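Local coordinates for hypothetical protein (PDB 1XPJ) that is of unknown function but is probably a haloacid dehalogenase-like hydrolase, with a possible role in making capsular polysaccharide, at residues A[55-58]-A[59-62]; A[64-67]-A[68-72]; A[104-107]-A[108-112]. All coordinates share one frame; numbering follows the deposited sequence. Where two conformers were deposited one is given.

Interaction 1: A[55-58]-A[59-62]; sequences EGNV and GKIN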
loop_
_atom_site.group_PDB
_atom_site.type_symbol
_atom_site.label_atom_id
_atom_site.label_comp_id
_atom_site.label_asym_id
_atom_site.label_seq_id
_atom_site.Cartn_x
_atom_site.Cartn_y
_atom_site.Cartn_z
ATOM N N GLU A 55 -5.630 3.358 13.771
ATOM C CA GLU A 55 -5.996 1.954 13.547
ATOM C C GLU A 55 -5.692 1.488 12.119
ATOM O O GLU A 55 -6.505 0.800 11.488
ATOM C CB GLU A 55 -7.477 1.705 13.869
ATOM C CG GLU A 55 -7.965 2.287 15.192
ATOM C CD GLU A 55 -9.351 1.795 15.548
ATOM O OE1 GLU A 55 -9.437 0.766 16.238
ATOM O OE2 GLU A 55 -10.345 2.421 15.119
ATOM N N GLY A 56 -4.532 1.869 11.611
ATOM C CA GLY A 56 -4.111 1.439 10.282
ATOM C C GLY A 56 -4.576 2.287 9.097
ATOM O O GLY A 56 -4.226 2.001 7.945
ATOM N N ASN A 57 -5.354 3.322 9.380
ATOM C CA ASN A 57 -5.869 4.205 8.352
ATOM C C ASN A 57 -4.807 5.175 7.807
ATOM O O ASN A 57 -4.617 6.272 8.348
ATOM C CB ASN A 57 -7.074 4.989 8.900
ATOM C CG ASN A 57 -7.980 5.530 7.804
ATOM O OD1 ASN A 57 -7.564 5.708 6.657
ATOM N ND2 ASN A 57 -9.227 5.787 8.153
ATOM N N VAL A 58 -4.131 4.786 6.732
ATOM C CA VAL A 58 -3.196 5.698 6.057
ATOM C C VAL A 58 -3.874 6.932 5.420
ATOM O O VAL A 58 -3.225 7.973 5.233
ATOM C CB VAL A 58 -2.168 4.960 5.107
ATOM C CG1 VAL A 58 -2.250 3.425 5.264
ATOM C CG2 VAL A 58 -2.297 5.371 3.678
ATOM N N GLY A 59 -5.173 6.833 5.133
ATOM C CA GLY A 59 -5.940 7.987 4.697
ATOM C C GLY A 59 -5.873 9.149 5.677
ATOM O O GLY A 59 -5.754 10.302 5.255
ATOM N N LYS A 60 -5.963 8.846 6.976
ATOM C CA LYS A 60 -5.804 9.827 8.054
ATOM C C LYS A 60 -4.331 10.164 8.298
ATOM O O LYS A 60 -3.985 11.326 8.497
ATOM C CB LYS A 60 -6.418 9.304 9.348
ATOM C CG LYS A 60 -7.879 9.696 9.557
ATOM C CD LYS A 60 -8.683 8.557 10.161
ATOM C CE LYS A 60 -9.895 9.070 10.964
ATOM N NZ LYS A 60 -10.859 9.869 10.147
ATOM N N ILE A 61 -3.465 9.154 8.289
ATOM C CA ILE A 61 -2.024 9.352 8.467
ATOM C C ILE A 61 -1.464 10.343 7.437
ATOM O O ILE A 61 -0.680 11.226 7.793
ATOM C CB ILE A 61 -1.272 7.984 8.444
ATOM C CG1 ILE A 61 -1.662 7.156 9.677
ATOM C CG2 ILE A 61 0.239 8.169 8.409
ATOM C CD1 ILE A 61 -1.153 5.726 9.640
ATOM N N ASN A 62 -1.905 10.221 6.180
ATOM C CA ASN A 62 -1.547 11.177 5.121
ATOM C C ASN A 62 -1.900 12.636 5.458
ATOM O O ASN A 62 -1.215 13.566 5.014
ATOM C CB ASN A 62 -2.199 10.781 3.781
ATOM C CG ASN A 62 -1.512 9.585 3.105
ATOM O OD1 ASN A 62 -0.412 9.185 3.479
ATOM N ND2 ASN A 62 -2.178 9.014 2.099
#
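Asn57 O is approached by two backbone N-H groups at the start of helix 58-64, for which Asn57 occupies the N-cap position. The main bond comes from Ile61 N at 3.1 Å, nearly straight at 167° and in the carbonyl plane. Lys60 N adds a weak, bent one at 3.2 Å, so the first turn is partly of the tighter i to i+3 kind. One residue on, Asn62 N reaches Val58 O at 2.8 Å, repeating the i to i+4 step that Ile61 N begins.

The Asn57 side chain turns back over this first turn. With CG anti to the backbone N (chi1 -159°), the amide swings beside the carbonyl carbon and sets Asn57 OD1 3.4 Å from Gly59 CA. A glycine fits there, having no side chain to compete with the amide for the space. The other branch, ND2, is hydrogen-bonded to Glu82 of a second subunit; in one of the two conformers of Lys60 the lysine methylenes run slantwise past the amide, an approach that is therefore tentative.

Ile61 suits the inward side of the helix. Its CG1 sits 3.4 Å from Asn57 O, and the side chain also packs on Met51, Tyr54 and Val85. Gly59 and Asn62 face the subunit boundary instead: the glycine backbone makes hydrogen bonds to the second subunit, while Asn62 ND2 donates to Ile83 O of that copy. An asparagine can thus spend its amide between chains without drawing on the helix's own bonds. Val58 and Asn62 run side by side in the same direction, an aliphatic branch beside an amide, with Val58 CG2 4.0 Å from Asn62 ND2.

Interaction 2: A[64-67]-A[68-72]; sequences HTLP and IITEW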
loop_
_atom_site.group_PDB
_atom_site.type_symbol
_atom_site.label_atom_id
_atom_site.label_comp_id
_atom_site.label_asym_id
_atom_site.label_seq_id
_atom_site.Cartn_x
_atom_site.Cartn_y
_atom_site.Cartn_z
ATOM N N HIS A 64 -2.738 13.922 8.875
ATOM C CA HIS A 64 -2.368 14.434 10.187
ATOM C C HIS A 64 -0.915 14.187 10.550
ATOM O O HIS A 64 -0.338 14.945 11.325
ATOM C CB HIS A 64 -3.275 13.819 11.247
ATOM C CG HIS A 64 -4.709 14.243 11.128
ATOM N ND1 HIS A 64 -5.734 13.348 10.905
ATOM C CD2 HIS A 64 -5.282 15.468 11.184
ATOM C CE1 HIS A 64 -6.882 14.004 10.845
ATOM N NE2 HIS A 64 -6.634 15.292 11.006
ATOM N N THR A 65 -0.332 13.124 9.993
ATOM C CA THR A 65 1.007 12.664 10.382
ATOM C C THR A 65 2.125 13.146 9.456
ATOM O O THR A 65 3.159 13.614 9.928
ATOM C CB THR A 65 1.031 11.140 10.452
ATOM O OG1 THR A 65 -0.126 10.683 11.166
ATOM C CG2 THR A 65 2.192 10.675 11.283
ATOM N N LEU A 66 1.913 13.033 8.147
ATOM C CA LEU A 66 2.951 13.373 7.155
ATOM C C LEU A 66 3.476 14.804 7.247
ATOM O O LEU A 66 4.691 14.971 7.266
ATOM C CB LEU A 66 2.537 13.029 5.718
ATOM C CG LEU A 66 3.231 11.819 5.072
ATOM C CD1 LEU A 66 2.586 11.514 3.693
ATOM C CD2 LEU A 66 4.775 11.982 4.908
ATOM N N PRO A 67 2.617 15.830 7.310
ATOM C CA PRO A 67 3.109 17.208 7.471
ATOM C C PRO A 67 4.110 17.391 8.613
ATOM O O PRO A 67 5.151 17.998 8.375
ATOM C CB PRO A 67 1.832 18.025 7.726
ATOM C CG PRO A 67 0.762 17.237 7.037
ATOM C CD PRO A 67 1.145 15.789 7.220
ATOM N N ILE A 68 3.823 16.857 9.797
ATOM C CA ILE A 68 4.693 17.016 10.964
ATOM C C ILE A 68 6.010 16.276 10.826
ATOM O O ILE A 68 7.031 16.753 11.317
ATOM C CB ILE A 68 3.954 16.615 12.266
ATOM C CG1 ILE A 68 3.077 17.773 12.724
ATOM C CG2 ILE A 68 4.927 16.238 13.400
ATOM C CD1 ILE A 68 1.926 17.352 13.615
ATOM N N ILE A 69 5.995 15.130 10.140
ATOM C CA ILE A 69 7.227 14.416 9.838
ATOM C C ILE A 69 8.155 15.265 8.962
ATOM O O ILE A 69 9.328 15.459 9.294
ATOM C CB ILE A 69 6.932 13.067 9.157
ATOM C CG1 ILE A 69 6.239 12.107 10.126
ATOM C CG2 ILE A 69 8.219 12.454 8.531
ATOM C CD1 ILE A 69 5.663 10.882 9.435
ATOM N N THR A 70 7.636 15.764 7.846
ATOM C CA THR A 70 8.474 16.496 6.903
ATOM C C THR A 70 9.016 17.763 7.542
ATOM O O THR A 70 10.212 18.026 7.487
ATOM C CB THR A 70 7.709 16.798 5.594
ATOM O OG1 THR A 70 6.779 17.864 5.801
ATOM C CG2 THR A 70 6.848 15.605 5.182
ATOM N N GLU A 71 8.129 18.526 8.168
ATOM C CA GLU A 71 8.520 19.711 8.926
ATOM C C GLU A 71 9.678 19.403 9.890
ATOM O O GLU A 71 10.626 20.095 9.930
ATOM C CB GLU A 71 7.301 20.278 9.680
ATOM C CG GLU A 71 7.635 21.550 10.460
ATOM C CD GLU A 71 6.506 21.983 11.377
ATOM O OE1 GLU A 71 6.306 21.329 12.427
ATOM O OE2 GLU A 71 5.831 22.981 11.043
ATOM N N TRP A 72 9.560 18.314 10.655
ATOM C CA TRP A 72 10.585 17.922 11.612
ATOM C C TRP A 72 11.899 17.528 10.934
ATOM O O TRP A 72 12.981 17.948 11.362
ATOM C CB TRP A 72 10.077 16.794 12.510
ATOM C CG TRP A 72 10.977 16.477 13.656
ATOM C CD1 TRP A 72 10.911 16.999 14.926
ATOM C CD2 TRP A 72 12.094 15.574 13.653
ATOM N NE1 TRP A 72 11.905 16.463 15.712
ATOM C CE2 TRP A 72 12.648 15.585 14.958
ATOM C CE3 TRP A 72 12.677 14.732 12.683
ATOM C CZ2 TRP A 72 13.758 14.791 15.316
ATOM C CZ3 TRP A 72 13.777 13.944 13.041
ATOM C CH2 TRP A 72 14.305 13.982 14.347
#
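The flat carbonyl group of Pro67 receives Glu71 N and Thr70 OG1, neither exactly in its plane: the amide donor is tilted from it by 18°, the hydroxyl by 29°. This is the opening of helix 66-75, in which a threonine hydroxyl folds back on the preceding turn. Glu71 N and Thr70 OG1 each lie 3.0 Å from Pro67 O, so one oxygen serves the main chain and a side chain together. Of the aromatic groups, the exposed His64 ring meets that of Tyr54, whereas the buried Trp72 donates through NE1 to Val23 O and meets the ring of His76.

The hydroxyl bond belongs to one of two conformers of Thr70, the one in which OG1 sits between the backbone N and the carbonyl carbon (chi1 76°), facing back down the helix. Proline is at home at position 67, since the first turn of a helix does not need its missing N-H, while its carbonyl remains fully usable as an acceptor.

The two preceding i to i+4 bonds are Ile69 N to Thr65 O at 3.2 Å and Thr70 N to Leu66 O at 3.1 Å. Beside them the aliphatic branches meet. Ile69 carries this buried side on to Leu8 and Arg49. Leu66 instead packs on Ile83 and Val85 of its own chain and on Leu66 of a second subunit. At the outer side Glu71, in one of its two conformers, forms a salt bridge with Arg21. Thr65 divides its two branches: OG1 bonds to Asn50, while Thr65 CG2 rests against Ile69 CD1 at 3.9 Å.

Interaction 3: A[104-107]-A[108-112]; sequences PSEF and ASMNL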
loop_
_atom_site.group_PDB
_atom_site.type_symbol
_atom_site.label_atom_id
_atom_site.label_comp_id
_atom_site.label_asym_id
_atom_site.label_seq_id
_atom_site.Cartn_x
_atom_site.Cartn_y
_atom_site.Cartn_z
ATOM N N PRO A 104 20.186 1.475 15.571
ATOM C CA PRO A 104 20.767 2.809 15.369
ATOM C C PRO A 104 22.086 3.007 16.113
ATOM O O PRO A 104 22.907 3.784 15.621
ATOM C CB PRO A 104 19.670 3.774 15.864
ATOM C CG PRO A 104 18.433 2.963 15.956
ATOM C CD PRO A 104 18.855 1.551 16.200
ATOM N N SER A 105 22.309 2.309 17.227
ATOM C CA SER A 105 23.599 2.399 17.925
ATOM C C SER A 105 24.705 1.686 17.159
ATOM O O SER A 105 25.833 2.147 17.157
ATOM C CB SER A 105 23.531 1.858 19.366
ATOM O OG SER A 105 23.259 0.458 19.365
ATOM N N GLU A 106 24.391 0.572 16.511
ATOM C CA GLU A 106 25.378 -0.085 15.651
ATOM C C GLU A 106 25.714 0.778 14.426
ATOM O O GLU A 106 26.873 0.884 14.049
ATOM C CB GLU A 106 24.891 -1.461 15.194
ATOM C CG GLU A 106 24.614 -2.435 16.331
ATOM C CD GLU A 106 24.001 -3.739 15.853
ATOM O OE1 GLU A 106 22.930 -3.694 15.195
ATOM O OE2 GLU A 106 24.594 -4.806 16.144
ATOM N N PHE A 107 24.697 1.385 13.819
ATOM C CA PHE A 107 24.848 2.215 12.627
ATOM C C PHE A 107 25.722 3.440 12.881
ATOM O O PHE A 107 26.451 3.890 11.995
ATOM C CB PHE A 107 23.461 2.671 12.143
ATOM C CG PHE A 107 23.487 3.669 10.995
ATOM C CD1 PHE A 107 23.954 3.301 9.732
ATOM C CD2 PHE A 107 23.008 4.972 11.176
ATOM C CE1 PHE A 107 23.954 4.223 8.653
ATOM C CE2 PHE A 107 22.997 5.897 10.104
ATOM C CZ PHE A 107 23.475 5.521 8.844
ATOM N N ALA A 108 25.603 3.985 14.086
ATOM C CA ALA A 108 26.314 5.197 14.476
ATOM C C ALA A 108 27.785 4.924 14.751
ATOM O O ALA A 108 28.620 5.799 14.539
ATOM C CB ALA A 108 25.659 5.828 15.710
ATOM N N SER A 109 28.096 3.717 15.219
ATOM C CA SER A 109 29.432 3.420 15.724
ATOM C C SER A 109 30.295 2.536 14.812
ATOM O O SER A 109 31.471 2.325 15.090
ATOM C CB SER A 109 29.326 2.787 17.110
ATOM O OG SER A 109 28.706 1.518 17.010
ATOM N N MET A 110 29.717 2.021 13.729
ATOM C CA MET A 110 30.458 1.154 12.813
ATOM C C MET A 110 30.569 1.777 11.428
ATOM O O MET A 110 29.670 2.507 11.011
ATOM C CB MET A 110 29.788 -0.212 12.668
ATOM C CG MET A 110 29.678 -1.048 13.946
ATOM S SD MET A 110 28.593 -2.453 13.655
ATOM C CE MET A 110 28.291 -2.933 15.353
ATOM N N ASN A 111 31.667 1.471 10.729
ATOM C CA ASN A 111 31.823 1.834 9.317
ATOM C C ASN A 111 31.166 0.819 8.383
ATOM O O ASN A 111 30.694 -0.235 8.833
ATOM C CB ASN A 111 33.297 2.077 8.935
ATOM C CG ASN A 111 34.196 0.854 9.163
ATOM O OD1 ASN A 111 33.877 -0.267 8.748
ATOM N ND2 ASN A 111 35.338 1.079 9.809
ATOM N N LEU A 112 31.134 1.143 7.090
ATOM C CA LEU A 112 30.502 0.296 6.077
ATOM C C LEU A 112 31.093 -1.112 6.037
ATOM O O LEU A 112 30.341 -2.091 6.020
ATOM C CB LEU A 112 30.546 0.955 4.685
ATOM C CG LEU A 112 29.283 0.909 3.803
ATOM C CD1 LEU A 112 29.655 0.691 2.340
ATOM C CD2 LEU A 112 28.245 -0.133 4.248
#
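Met110 folds back along Glu106 at the C-terminal end of helix 104-109, and its atoms meet that one residue in turn. Met110 CB and Met110 CG each lie 3.4 Å from Glu106 O, Met110 SD is 3.8 Å from the same oxygen, and Met110 CE ends 3.7 Å from Glu106 CB. The long, unbranched thioether suits this place: extended beyond CG, it runs side by side with the glutamate methylenes and reaches Ile115 and Leu118 of the next helix. Beyond these methylenes, the Glu106 carboxylate forms a salt bridge through OE2 with Arg103 of a third subunit, and OE1 accepts from the backbone N of its own Arg103.

Met110 is where helical geometry stops, and the last backbone bonds are correspondingly poor; Met110 N to Glu106 O is weak at 3.1 Å. A serine one residue earlier helps: with OG placed between backbone N and carbonyl carbon (chi1 66°), Ser109 donates to the preceding turn. Phe107 and Pro104 face helix 27-38, where Phe107 packs on Leu33 and Tyr36. The hydroxyl bond, Ser109 OG to Ser105 O, is 2.9 Å long.

In the fold
Interactions 1 and 2 are neighbours on successive helices, with centres 13 Å apart. They are joined where Ile61 O lies 3.2 Å from Leu66 N, a probable hydrogen bond, and both reach the same second subunit. Interaction 3 lies on the opposite side of the chain's centre, about 32 Å from interaction 1 and 26 Å from interaction 2 between centres, and faces a third subunit instead. The likely active site is a DxDx(T/V)-type motif at Asp7, Asp9 and Thr11: Pro104 of interaction 3 touches Thr11, and the Ile69 side chain of interaction 2 lies near the motif without touching it. A bound mercury ion is about 13 Å from the Pro104 side chain.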